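Geranyltranstransferase (Enterococcus faecalis, PDB 3P8L) probably catalyses the magnesium-dependent condensation of isopentenyl diphosphate with geranyl diphosphate, giving farnesyl diphosphate and diphosphate. Local coordinates at residues 71-82 against 128-137; 217-228 against 262-273. All coordinates share one frame; numbering follows the deposited sequence. Where two conformers were deposited one is given.

Contacts 1 and 2 both join antiparallel helices of the mainly helical isoprenoid synthase fold and bury nearly equal surface, yet they share no helix and lie on opposite sides of the chain's centre, about 29 Å apart between centres. Contact 1 is mostly buried: helix 71-92 meets the end of helix 114-133 and the turn after it, beside the second subunit. Contact 2, between helices 205-230 and 259-283, is only partly buried, and the second subunit does not touch it. In contact 1 leucine packing lies between a serine hydroxyl and a glutamine that binds the backbone of the turn; in contact 2 a leucine and isoleucine interlock gives way to a polar cluster around a histidine.

Contact 1 (71-82 against 128-137); sequences TQDYQVAASLEM and AFQLLSLSQL
Leu131 enters helix 71-82 as a knob among Gln75, Ala78, Ser79 and Met82. With CG anti to the backbone N (chi1 176°), its CD2 branch reaches the first helix, lying 3.7 Å from Ala78 CB and 3.4 Å from Gln75 O. Met82 crosses this leucine at about a right angle, and the bend at its sulfur turns the terminal methyl toward the backbone of Ala128. Close by, Met82 CB rests 3.9 Å from Ala128 CB. In one of two deposited conformers, Ser79 OG donates to Ala128 O (3.0 Å), in the carbonyl plane on a lone pair; the same oxygen accepts the helical bond from Leu132 N. Val76 CG2 meets Leu132 CD1 (3.8 Å), the two chains oblique, while Leu137 crosses the valine nearly perpendicularly. Past the end of the second helix, Gln75 extends beyond CG to receive the amide of the turn: Gln136 N donates to Gln75 OE1 at 2.8 Å, nearly straight at 162°. Ser135 OG folds back onto Leu132 O (2.7 Å), tying the turn to the helix. Gln72 OE1 lies against Gln136 CB, the chains at about a right angle and the amide planes 73° apart. The axes of helix segments 71-82 and 128-133 run antiparallel, 8.5 Å apart at closest approach. Helix 13-31 packs on Ala78 and Met82, helix 53-64 lies against Ala77 and Leu80, helix 175-200 touches Val76 and Leu137, and helix 139-153 supports Leu132. Phe129 meets Phe129 of the second subunit ring to ring, so helix 114-133 links this packing to the dimer interface.

Contact 2 (217-228 against 262-273); sequences HYGLAFQIRDDL and AKDALTHQLAEG
His217 ND1 donates to Gln269 OE1 at 2.6 Å, the one hydrogen bond between the two segments. It is nearly straight (163° at the hydrogen), and the acceptor lies at the edge of the imidazole, in its plane. Ring and amide planes are only 28° apart, while the side chains themselves cross at about a right angle. A bend at chi2 (-55°) turns the Gln269 amide along the interface toward His217, its NE2 lying 3.5 Å from Leu220 CD2, and the whole chain fills a hole formed by His217, Leu220, Ala221 and Ile224. Over one face of the imidazole, almost above its centre, Glu272 CB makes a CH-pi contact 3.6 Å from the His217 centroid. Glu272 OE1 comes nearest to His217 CE1, the carbon between the two ring nitrogens (3.2 Å), and the angle to NE2 is too poor for a hydrogen bond.

Away from this cluster the interface turns apolar. Ile224 and Leu266 slide past each other in opposite directions, each a knob in the other helix: Ile224 CD1 touches Ala265 CB at 4.0 Å, and Leu266 CD1 meets Ala221 CB at 3.8 Å. Leu228 closes this end, its CD2 4.0 Å from Ala262 CB. Arg225 lends its CB to Leu266, but its guanidinium leads away to Gln298 O. The same helix carries Asp226 and Asp227, the start of the family's second aspartate-rich motif, which in relatives binds magnesium and diphosphate; the contact uses a different face of the helix. The bond from ND1 fixes the ring's rotation and the methylene of Glu272 backs its face; the nearby carboxylate, although not bonded to the ring, may favour a protonated imidazole.

Contact 1 (71-82 against 128-137)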
loop_
_atom_site.group_PDB
_atom_site.type_symbol
_atom_site.label_atom_id
_atom_site.label_comp_id
_atom_site.label_asym_id
_atom_site.label_seq_id
_atom_site.Cartn_x
_atom_site.Cartn_y
_atom_site.Cartn_z
ATOM N N THR A 71 -19.321 8.713 9.169
ATOM C CA THR A 71 -18.181 8.999 8.291
ATOM C C THR A 71 -17.111 7.892 8.220
ATOM O O THR A 71 -16.769 7.425 7.118
ATOM C CB THR A 71 -17.538 10.357 8.690
ATOM O OG1 THR A 71 -18.564 11.352 8.736
ATOM C CG2 THR A 71 -16.477 10.794 7.692
ATOM N N GLN A 72 -16.615 7.459 9.377
ATOM C CA GLN A 72 -15.546 6.448 9.447
ATOM C C GLN A 72 -15.910 5.087 8.876
ATOM O O GLN A 72 -15.020 4.356 8.418
ATOM C CB GLN A 72 -15.007 6.266 10.871
ATOM C CG GLN A 72 -16.032 5.784 11.895
ATOM C CD GLN A 72 -16.641 6.927 12.683
ATOM O OE1 GLN A 72 -17.026 7.964 12.126
ATOM N NE2 GLN A 72 -16.722 6.749 13.997
ATOM N N ASP A 73 -17.198 4.745 8.905
ATOM C CA ASP A 73 -17.685 3.510 8.284
ATOM C C ASP A 73 -17.526 3.599 6.770
ATOM O O ASP A 73 -17.041 2.654 6.154
ATOM C CB ASP A 73 -19.143 3.203 8.636
ATOM C CG ASP A 73 -19.401 3.212 10.150
ATOM O OD1 ASP A 73 -20.503 3.615 10.566
ATOM O OD2 ASP A 73 -18.501 2.827 10.915
ATOM N N TYR A 74 -17.915 4.736 6.199
ATOM C CA TYR A 74 -17.755 4.989 4.771
ATOM C C TYR A 74 -16.296 5.088 4.370
ATOM O O TYR A 74 -15.938 4.638 3.284
ATOM C CB TYR A 74 -18.505 6.244 4.319
ATOM C CG TYR A 74 -20.005 6.163 4.544
ATOM C CD1 TYR A 74 -20.792 5.294 3.797
ATOM C CD2 TYR A 74 -20.632 6.962 5.514
ATOM C CE1 TYR A 74 -22.174 5.206 4.004
ATOM C CE2 TYR A 74 -22.012 6.880 5.738
ATOM C CZ TYR A 74 -22.767 5.998 4.980
ATOM O OH TYR A 74 -24.112 5.922 5.167
ATOM N N GLN A 75 -15.473 5.673 5.243
ATOM C CA GLN A 75 -14.038 5.770 5.038
ATOM C C GLN A 75 -13.363 4.406 4.990
ATOM O O GLN A 75 -12.556 4.162 4.082
ATOM C CB GLN A 75 -13.385 6.697 6.073
ATOM C CG GLN A 75 -13.751 8.160 5.818
ATOM C CD GLN A 75 -13.270 9.101 6.897
ATOM O OE1 GLN A 75 -13.261 8.757 8.074
ATOM N NE2 GLN A 75 -12.863 10.297 6.495
ATOM N N VAL A 76 -13.697 3.526 5.942
ATOM C CA VAL A 76 -13.198 2.148 5.950
ATOM C C VAL A 76 -13.654 1.380 4.704
ATOM O O VAL A 76 -12.859 0.651 4.104
ATOM C CB VAL A 76 -13.586 1.378 7.252
ATOM C CG1 VAL A 76 -13.200 -0.115 7.189
ATOM C CG2 VAL A 76 -12.888 1.999 8.472
ATOM N N ALA A 77 -14.932 1.545 4.333
ATOM C CA ALA A 77 -15.500 0.896 3.163
ATOM C C ALA A 77 -14.756 1.347 1.887
ATOM O O ALA A 77 -14.437 0.528 1.048
ATOM C CB ALA A 77 -17.020 1.164 3.045
ATOM N N ALA A 78 -14.447 2.639 1.814
ATOM C CA ALA A 78 -13.762 3.249 0.684
ATOM C C ALA A 78 -12.307 2.779 0.540
ATOM O O ALA A 78 -11.862 2.465 -0.577
ATOM C CB ALA A 78 -13.860 4.774 0.794
ATOM N N SER A 79 -11.598 2.707 1.670
ATOM C CA SER A 79 -10.227 2.191 1.719
ATOM C C SER A 79 -10.155 0.754 1.188
ATOM O O SER A 79 -9.294 0.429 0.356
ATOM C CB SER A 79 -9.677 2.254 3.147
ATOM O OG SER A 79 -9.382 3.588 3.518
ATOM N N LEU A 80 -11.074 -0.095 1.644
ATOM C CA LEU A 80 -11.146 -1.476 1.151
ATOM C C LEU A 80 -11.439 -1.565 -0.356
ATOM O O LEU A 80 -10.793 -2.346 -1.094
ATOM C CB LEU A 80 -12.187 -2.267 1.956
ATOM C CG LEU A 80 -12.437 -3.722 1.587
ATOM C CD1 LEU A 80 -11.169 -4.544 1.712
ATOM C CD2 LEU A 80 -13.579 -4.325 2.443
ATOM N N GLU A 81 -12.392 -0.753 -0.828
ATOM C CA GLU A 81 -12.713 -0.739 -2.247
ATOM C C GLU A 81 -11.554 -0.189 -3.116
ATOM O O GLU A 81 -11.396 -0.620 -4.266
ATOM C CB GLU A 81 -14.035 -0.023 -2.513
ATOM C CG GLU A 81 -14.553 -0.146 -3.947
ATOM C CD GLU A 81 -14.895 -1.586 -4.393
ATOM O OE1 GLU A 81 -14.728 -2.591 -3.646
ATOM O OE2 GLU A 81 -15.343 -1.700 -5.535
ATOM N N MET A 82 -10.735 0.696 -2.542
ATOM C CA MET A 82 -9.495 1.187 -3.162
ATOM C C MET A 82 -8.471 0.066 -3.368
ATOM O O MET A 82 -7.848 -0.012 -4.444
ATOM C CB MET A 82 -8.900 2.403 -2.413
ATOM C CG MET A 82 -9.785 3.720 -2.497
ATOM S SD MET A 82 -9.227 5.063 -1.390
ATOM C CE MET A 82 -7.704 5.558 -2.200
ATOM N N ALA A 128 -5.296 3.794 -0.209
ATOM C CA ALA A 128 -6.144 3.063 0.731
ATOM C C ALA A 128 -5.631 3.194 2.179
ATOM O O ALA A 128 -6.415 3.468 3.106
ATOM C CB ALA A 128 -6.203 1.632 0.326
ATOM N N PHE A 129 -4.318 3.017 2.355
ATOM C CA PHE A 129 -3.672 3.200 3.652
ATOM C C PHE A 129 -3.670 4.660 4.060
ATOM O O PHE A 129 -3.888 4.956 5.229
ATOM C CB PHE A 129 -2.276 2.549 3.710
ATOM C CG PHE A 129 -2.352 1.046 3.751
ATOM C CD1 PHE A 129 -2.703 0.385 4.926
ATOM C CD2 PHE A 129 -2.189 0.306 2.606
ATOM C CE1 PHE A 129 -2.827 -0.986 4.962
ATOM C CE2 PHE A 129 -2.311 -1.080 2.627
ATOM C CZ PHE A 129 -2.635 -1.723 3.799
ATOM N N GLN A 130 -3.483 5.580 3.112
ATOM C CA GLN A 130 -3.540 6.995 3.490
ATOM C C GLN A 130 -4.916 7.416 4.025
ATOM O O GLN A 130 -5.009 8.028 5.103
ATOM C CB GLN A 130 -3.111 7.928 2.358
ATOM C CG GLN A 130 -2.952 9.373 2.832
ATOM C CD GLN A 130 -2.369 10.310 1.787
ATOM O OE1 GLN A 130 -2.371 10.019 0.592
ATOM N NE2 GLN A 130 -1.875 11.450 2.238
ATOM N N LEU A 131 -5.969 7.082 3.276
ATOM C CA LEU A 131 -7.334 7.364 3.705
ATOM C C LEU A 131 -7.635 6.804 5.103
ATOM O O LEU A 131 -8.098 7.546 5.977
ATOM C CB LEU A 131 -8.372 6.880 2.673
ATOM C CG LEU A 131 -9.843 7.053 3.123
ATOM C CD1 LEU A 131 -10.217 8.530 3.376
ATOM C CD2 LEU A 131 -10.812 6.398 2.134
ATOM N N LEU A 132 -7.351 5.523 5.312
ATOM C CA LEU A 132 -7.517 4.879 6.608
ATOM C C LEU A 132 -6.739 5.567 7.762
ATOM O O LEU A 132 -7.286 5.756 8.865
ATOM C CB LEU A 132 -7.185 3.387 6.506
ATOM C CG LEU A 132 -7.666 2.430 7.600
ATOM C CD1 LEU A 132 -9.182 2.582 7.861
ATOM C CD2 LEU A 132 -7.359 0.990 7.205
ATOM N N SER A 133 -5.504 5.985 7.477
ATOM C CA SER A 133 -4.653 6.740 8.422
ATOM C C SER A 133 -5.210 8.123 8.786
ATOM O O SER A 133 -5.011 8.612 9.919
ATOM C CB SER A 133 -3.222 6.869 7.874
ATOM O OG SER A 133 -3.114 7.934 6.957
ATOM N N LEU A 134 -5.919 8.733 7.836
ATOM C CA LEU A 134 -6.548 10.032 8.028
ATOM C C LEU A 134 -8.045 9.964 8.397
ATOM O O LEU A 134 -8.705 10.994 8.461
ATOM C CB LEU A 134 -6.377 10.878 6.761
ATOM C CG LEU A 134 -4.954 11.353 6.454
ATOM C CD1 LEU A 134 -4.850 11.770 5.004
ATOM C CD2 LEU A 134 -4.516 12.499 7.398
ATOM N N SER A 135 -8.575 8.759 8.599
ATOM C CA SER A 135 -10.012 8.575 8.825
ATOM C C SER A 135 -10.487 9.016 10.215
ATOM O O SER A 135 -9.685 9.287 11.104
ATOM C CB SER A 135 -10.413 7.117 8.574
ATOM O OG SER A 135 -9.872 6.255 9.554
ATOM N N GLN A 136 -11.801 9.060 10.398
ATOM C CA GLN A 136 -12.408 9.488 11.658
ATOM C C GLN A 136 -12.329 8.456 12.792
ATOM O O GLN A 136 -12.943 8.647 13.833
ATOM C CB GLN A 136 -13.874 9.848 11.412
ATOM C CG GLN A 136 -14.278 11.187 11.963
ATOM C CD GLN A 136 -14.160 12.268 10.932
ATOM O OE1 GLN A 136 -15.163 12.720 10.380
ATOM N NE2 GLN A 136 -12.932 12.691 10.650
ATOM N N LEU A 137 -11.596 7.361 12.586
ATOM C CA LEU A 137 -11.413 6.333 13.613
ATOM C C LEU A 137 -10.541 6.829 14.752
ATOM O O LEU A 137 -9.615 7.614 14.527
ATOM C CB LEU A 137 -10.733 5.097 13.022
ATOM C CG LEU A 137 -11.499 4.244 12.015
ATOM C CD1 LEU A 137 -10.609 3.132 11.515
ATOM C CD2 LEU A 137 -12.752 3.696 12.678
#

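Contact 2 (217-228 against 262-273)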
loop_
_atom_site.group_PDB
_atom_site.type_symbol
_atom_site.label_atom_id
_atom_site.label_comp_id
_atom_site.label_asym_id
_atom_site.label_seq_id
_atom_site.Cartn_x
_atom_site.Cartn_y
_atom_site.Cartn_z
ATOM N N HIS A 217 -17.219 -18.502 4.815
ATOM C CA HIS A 217 -18.256 -19.245 4.109
ATOM C C HIS A 217 -18.839 -18.407 2.973
ATOM O O HIS A 217 -18.990 -18.910 1.852
ATOM C CB HIS A 217 -19.346 -19.766 5.066
ATOM C CG HIS A 217 -18.818 -20.683 6.132
ATOM N ND1 HIS A 217 -18.162 -21.859 5.839
ATOM C CD2 HIS A 217 -18.835 -20.590 7.484
ATOM C CE1 HIS A 217 -17.786 -22.443 6.962
ATOM N NE2 HIS A 217 -18.183 -21.695 7.975
ATOM N N TYR A 218 -19.122 -17.132 3.247
ATOM C CA TYR A 218 -19.579 -16.215 2.186
ATOM C C TYR A 218 -18.626 -16.201 0.997
ATOM O O TYR A 218 -19.057 -16.372 -0.141
ATOM C CB TYR A 218 -19.775 -14.771 2.696
ATOM C CG TYR A 218 -20.357 -13.892 1.605
ATOM C CD1 TYR A 218 -21.731 -13.866 1.376
ATOM C CD2 TYR A 218 -19.534 -13.128 0.767
ATOM C CE1 TYR A 218 -22.281 -13.083 0.357
ATOM C CE2 TYR A 218 -20.073 -12.358 -0.261
ATOM C CZ TYR A 218 -21.446 -12.336 -0.452
ATOM O OH TYR A 218 -21.993 -11.587 -1.464
ATOM N N GLY A 219 -17.337 -16.010 1.290
ATOM C CA GLY A 219 -16.286 -15.833 0.274
ATOM C C GLY A 219 -16.068 -17.056 -0.589
ATOM O O GLY A 219 -15.809 -16.942 -1.790
ATOM N N LEU A 220 -16.180 -18.233 0.027
ATOM C CA LEU A 220 -16.065 -19.491 -0.700
ATOM C C LEU A 220 -17.334 -19.734 -1.505
ATOM O O LEU A 220 -17.268 -20.097 -2.683
ATOM C CB LEU A 220 -15.775 -20.652 0.270
ATOM C CG LEU A 220 -15.125 -21.938 -0.273
ATOM C CD1 LEU A 220 -13.764 -21.680 -0.924
ATOM C CD2 LEU A 220 -14.981 -22.973 0.835
ATOM N N ALA A 221 -18.492 -19.502 -0.889
ATOM C CA ALA A 221 -19.776 -19.620 -1.597
ATOM C C ALA A 221 -19.846 -18.720 -2.848
ATOM O O ALA A 221 -20.390 -19.126 -3.865
ATOM C CB ALA A 221 -20.953 -19.341 -0.654
ATOM N N PHE A 222 -19.257 -17.527 -2.752
ATOM C CA PHE A 222 -19.191 -16.540 -3.838
ATOM C C PHE A 222 -18.430 -17.114 -5.028
ATOM O O PHE A 222 -18.895 -17.028 -6.166
ATOM C CB PHE A 222 -18.546 -15.234 -3.304
ATOM C CG PHE A 222 -18.183 -14.209 -4.363
ATOM C CD1 PHE A 222 -19.170 -13.460 -5.012
ATOM C CD2 PHE A 222 -16.841 -13.951 -4.664
ATOM C CE1 PHE A 222 -18.829 -12.493 -5.980
ATOM C CE2 PHE A 222 -16.484 -12.988 -5.626
ATOM C CZ PHE A 222 -17.483 -12.256 -6.285
ATOM N N GLN A 223 -17.284 -17.732 -4.749
ATOM C CA GLN A 223 -16.440 -18.325 -5.781
ATOM C C GLN A 223 -17.049 -19.574 -6.417
ATOM O O GLN A 223 -17.018 -19.718 -7.641
ATOM C CB GLN A 223 -15.059 -18.659 -5.232
ATOM C CG GLN A 223 -13.983 -18.697 -6.309
ATOM C CD GLN A 223 -13.228 -17.387 -6.412
ATOM O OE1 GLN A 223 -13.379 -16.641 -7.380
ATOM N NE2 GLN A 223 -12.413 -17.096 -5.401
ATOM N N ILE A 224 -17.591 -20.469 -5.589
ATOM C CA ILE A 224 -18.250 -21.679 -6.091
ATOM C C ILE A 224 -19.434 -21.324 -7.003
ATOM O O ILE A 224 -19.609 -21.938 -8.053
ATOM C CB ILE A 224 -18.688 -22.632 -4.939
ATOM C CG1 ILE A 224 -17.466 -23.111 -4.143
ATOM C CG2 ILE A 224 -19.450 -23.843 -5.487
ATOM C CD1 ILE A 224 -17.792 -23.655 -2.761
ATOM N N ARG A 225 -20.215 -20.320 -6.600
ATOM C CA ARG A 225 -21.324 -19.774 -7.401
ATOM C C ARG A 225 -20.867 -19.210 -8.754
ATOM O O ARG A 225 -21.510 -19.457 -9.778
ATOM C CB ARG A 225 -22.075 -18.718 -6.578
ATOM C CG ARG A 225 -22.815 -17.628 -7.344
ATOM C CD ARG A 225 -24.257 -18.017 -7.621
ATOM N NE ARG A 225 -25.186 -16.950 -7.250
ATOM C CZ ARG A 225 -25.440 -15.865 -7.981
ATOM N NH1 ARG A 225 -24.840 -15.669 -9.150
ATOM N NH2 ARG A 225 -26.305 -14.965 -7.536
ATOM N N ASP A 226 -19.752 -18.484 -8.759
ATOM C CA ASP A 226 -19.208 -17.917 -9.993
ATOM C C ASP A 226 -18.624 -18.974 -10.936
ATOM O O ASP A 226 -18.782 -18.878 -12.154
ATOM C CB ASP A 226 -18.187 -16.817 -9.685
ATOM C CG ASP A 226 -18.848 -15.477 -9.342
ATOM O OD1 ASP A 226 -18.123 -14.463 -9.285
ATOM O OD2 ASP A 226 -20.085 -15.430 -9.131
ATOM N N ASP A 227 -17.965 -19.980 -10.359
ATOM C CA ASP A 227 -17.426 -21.119 -11.110
ATOM C C ASP A 227 -18.534 -22.012 -11.678
ATOM O O ASP A 227 -18.362 -22.622 -12.731
ATOM C CB ASP A 227 -16.485 -21.952 -10.227
ATOM C CG ASP A 227 -15.107 -21.319 -10.059
ATOM O OD1 ASP A 227 -14.882 -20.192 -10.553
ATOM O OD2 ASP A 227 -14.240 -21.961 -9.428
ATOM N N LEU A 228 -19.664 -22.080 -10.973
ATOM C CA LEU A 228 -20.839 -22.820 -11.429
ATOM C C LEU A 228 -21.562 -22.127 -12.584
ATOM O O LEU A 228 -22.275 -22.779 -13.356
ATOM C CB LEU A 228 -21.815 -23.052 -10.271
ATOM C CG LEU A 228 -21.631 -24.310 -9.422
ATOM C CD1 LEU A 228 -22.310 -24.137 -8.072
ATOM C CD2 LEU A 228 -22.163 -25.552 -10.140
ATOM N N ALA A 262 -20.594 -29.715 -6.744
ATOM C CA ALA A 262 -20.313 -28.289 -6.546
ATOM C C ALA A 262 -21.554 -27.504 -6.097
ATOM O O ALA A 262 -21.437 -26.549 -5.330
ATOM C CB ALA A 262 -19.707 -27.676 -7.797
ATOM N N LYS A 263 -22.733 -27.910 -6.578
ATOM C CA LYS A 263 -24.016 -27.356 -6.115
ATOM C C LYS A 263 -24.209 -27.652 -4.635
ATOM O O LYS A 263 -24.713 -26.812 -3.883
ATOM C CB LYS A 263 -25.197 -27.941 -6.903
ATOM C CG LYS A 263 -25.452 -27.325 -8.271
ATOM C CD LYS A 263 -26.663 -27.972 -8.940
ATOM C CE LYS A 263 -27.368 -27.031 -9.919
ATOM N NZ LYS A 263 -26.525 -26.656 -11.090
ATOM N N ASP A 264 -23.801 -28.850 -4.225
ATOM C CA ASP A 264 -23.835 -29.237 -2.821
ATOM C C ASP A 264 -22.752 -28.545 -2.017
ATOM O O ASP A 264 -22.946 -28.259 -0.837
ATOM C CB ASP A 264 -23.740 -30.756 -2.668
ATOM C CG ASP A 264 -25.089 -31.443 -2.812
ATOM O OD1 ASP A 264 -25.110 -32.687 -2.915
ATOM O OD2 ASP A 264 -26.130 -30.746 -2.817
ATOM N N ALA A 265 -21.617 -28.264 -2.653
ATOM C CA ALA A 265 -20.563 -27.466 -2.016
ATOM C C ALA A 265 -21.093 -26.070 -1.655
ATOM O O ALA A 265 -20.864 -25.582 -0.539
ATOM C CB ALA A 265 -19.344 -27.367 -2.916
ATOM N N LEU A 266 -21.829 -25.467 -2.596
ATOM C CA LEU A 266 -22.468 -24.156 -2.416
ATOM C C LEU A 266 -23.493 -24.173 -1.285
ATOM O O LEU A 266 -23.384 -23.381 -0.348
ATOM C CB LEU A 266 -23.115 -23.696 -3.729
ATOM C CG LEU A 266 -23.828 -22.338 -3.796
ATOM C CD1 LEU A 266 -22.923 -21.202 -3.312
ATOM C CD2 LEU A 266 -24.321 -22.065 -5.213
ATOM N N THR A 267 -24.455 -25.099 -1.372
ATOM C CA THR A 267 -25.514 -25.279 -0.368
ATOM C C THR A 267 -24.949 -25.444 1.051
ATOM O O THR A 267 -25.446 -24.820 1.999
ATOM C CB THR A 267 -26.451 -26.481 -0.746
ATOM O OG1 THR A 267 -26.981 -26.282 -2.061
ATOM C CG2 THR A 267 -27.619 -26.634 0.235
ATOM N N HIS A 268 -23.897 -26.256 1.182
ATOM C CA HIS A 268 -23.230 -26.468 2.472
ATOM C C HIS A 268 -22.575 -25.195 3.045
ATOM O O HIS A 268 -22.694 -24.918 4.246
ATOM C CB HIS A 268 -22.222 -27.633 2.396
ATOM C CG HIS A 268 -22.863 -28.971 2.167
ATOM N ND1 HIS A 268 -22.319 -29.922 1.328
ATOM C CD2 HIS A 268 -24.010 -29.507 2.650
ATOM C CE1 HIS A 268 -23.102 -30.987 1.310
ATOM N NE2 HIS A 268 -24.135 -30.760 2.103
ATOM N N GLN A 269 -21.909 -24.417 2.193
ATOM C CA GLN A 269 -21.344 -23.132 2.639
ATOM C C GLN A 269 -22.434 -22.175 3.109
ATOM O O GLN A 269 -22.293 -21.541 4.164
ATOM C CB GLN A 269 -20.495 -22.470 1.548
ATOM C CG GLN A 269 -19.191 -23.181 1.215
ATOM C CD GLN A 269 -18.277 -23.414 2.416
ATOM O OE1 GLN A 269 -18.152 -22.577 3.319
ATOM N NE2 GLN A 269 -17.621 -24.562 2.420
ATOM N N LEU A 270 -23.522 -22.092 2.339
ATOM C CA LEU A 270 -24.672 -21.263 2.728
ATOM C C LEU A 270 -25.252 -21.711 4.065
ATOM O O LEU A 270 -25.499 -20.879 4.945
ATOM C CB LEU A 270 -25.756 -21.232 1.637
ATOM C CG LEU A 270 -25.353 -20.688 0.262
ATOM C CD1 LEU A 270 -26.525 -20.748 -0.696
ATOM C CD2 LEU A 270 -24.787 -19.263 0.337
ATOM N N ALA A 271 -25.423 -23.026 4.230
ATOM C CA ALA A 271 -25.906 -23.593 5.498
ATOM C C ALA A 271 -24.971 -23.264 6.657
ATOM O O ALA A 271 -25.420 -22.915 7.756
ATOM C CB ALA A 271 -26.103 -25.119 5.378
ATOM N N GLU A 272 -23.669 -23.344 6.403
ATOM C CA GLU A 272 -22.680 -23.038 7.435
ATOM C C GLU A 272 -22.643 -21.550 7.778
ATOM O O GLU A 272 -22.538 -21.184 8.953
ATOM C CB GLU A 272 -21.308 -23.594 7.064
ATOM C CG GLU A 272 -21.274 -25.123 7.182
ATOM C CD GLU A 272 -19.965 -25.664 7.708
ATOM O OE1 GLU A 272 -19.214 -24.907 8.357
ATOM O OE2 GLU A 272 -19.696 -26.863 7.489
ATOM N N GLY A 273 -22.784 -20.705 6.757
ATOM C CA GLY A 273 -22.981 -19.268 6.961
ATOM C C GLY A 273 -24.183 -18.961 7.852
ATOM O O GLY A 273 -24.057 -18.197 8.818
#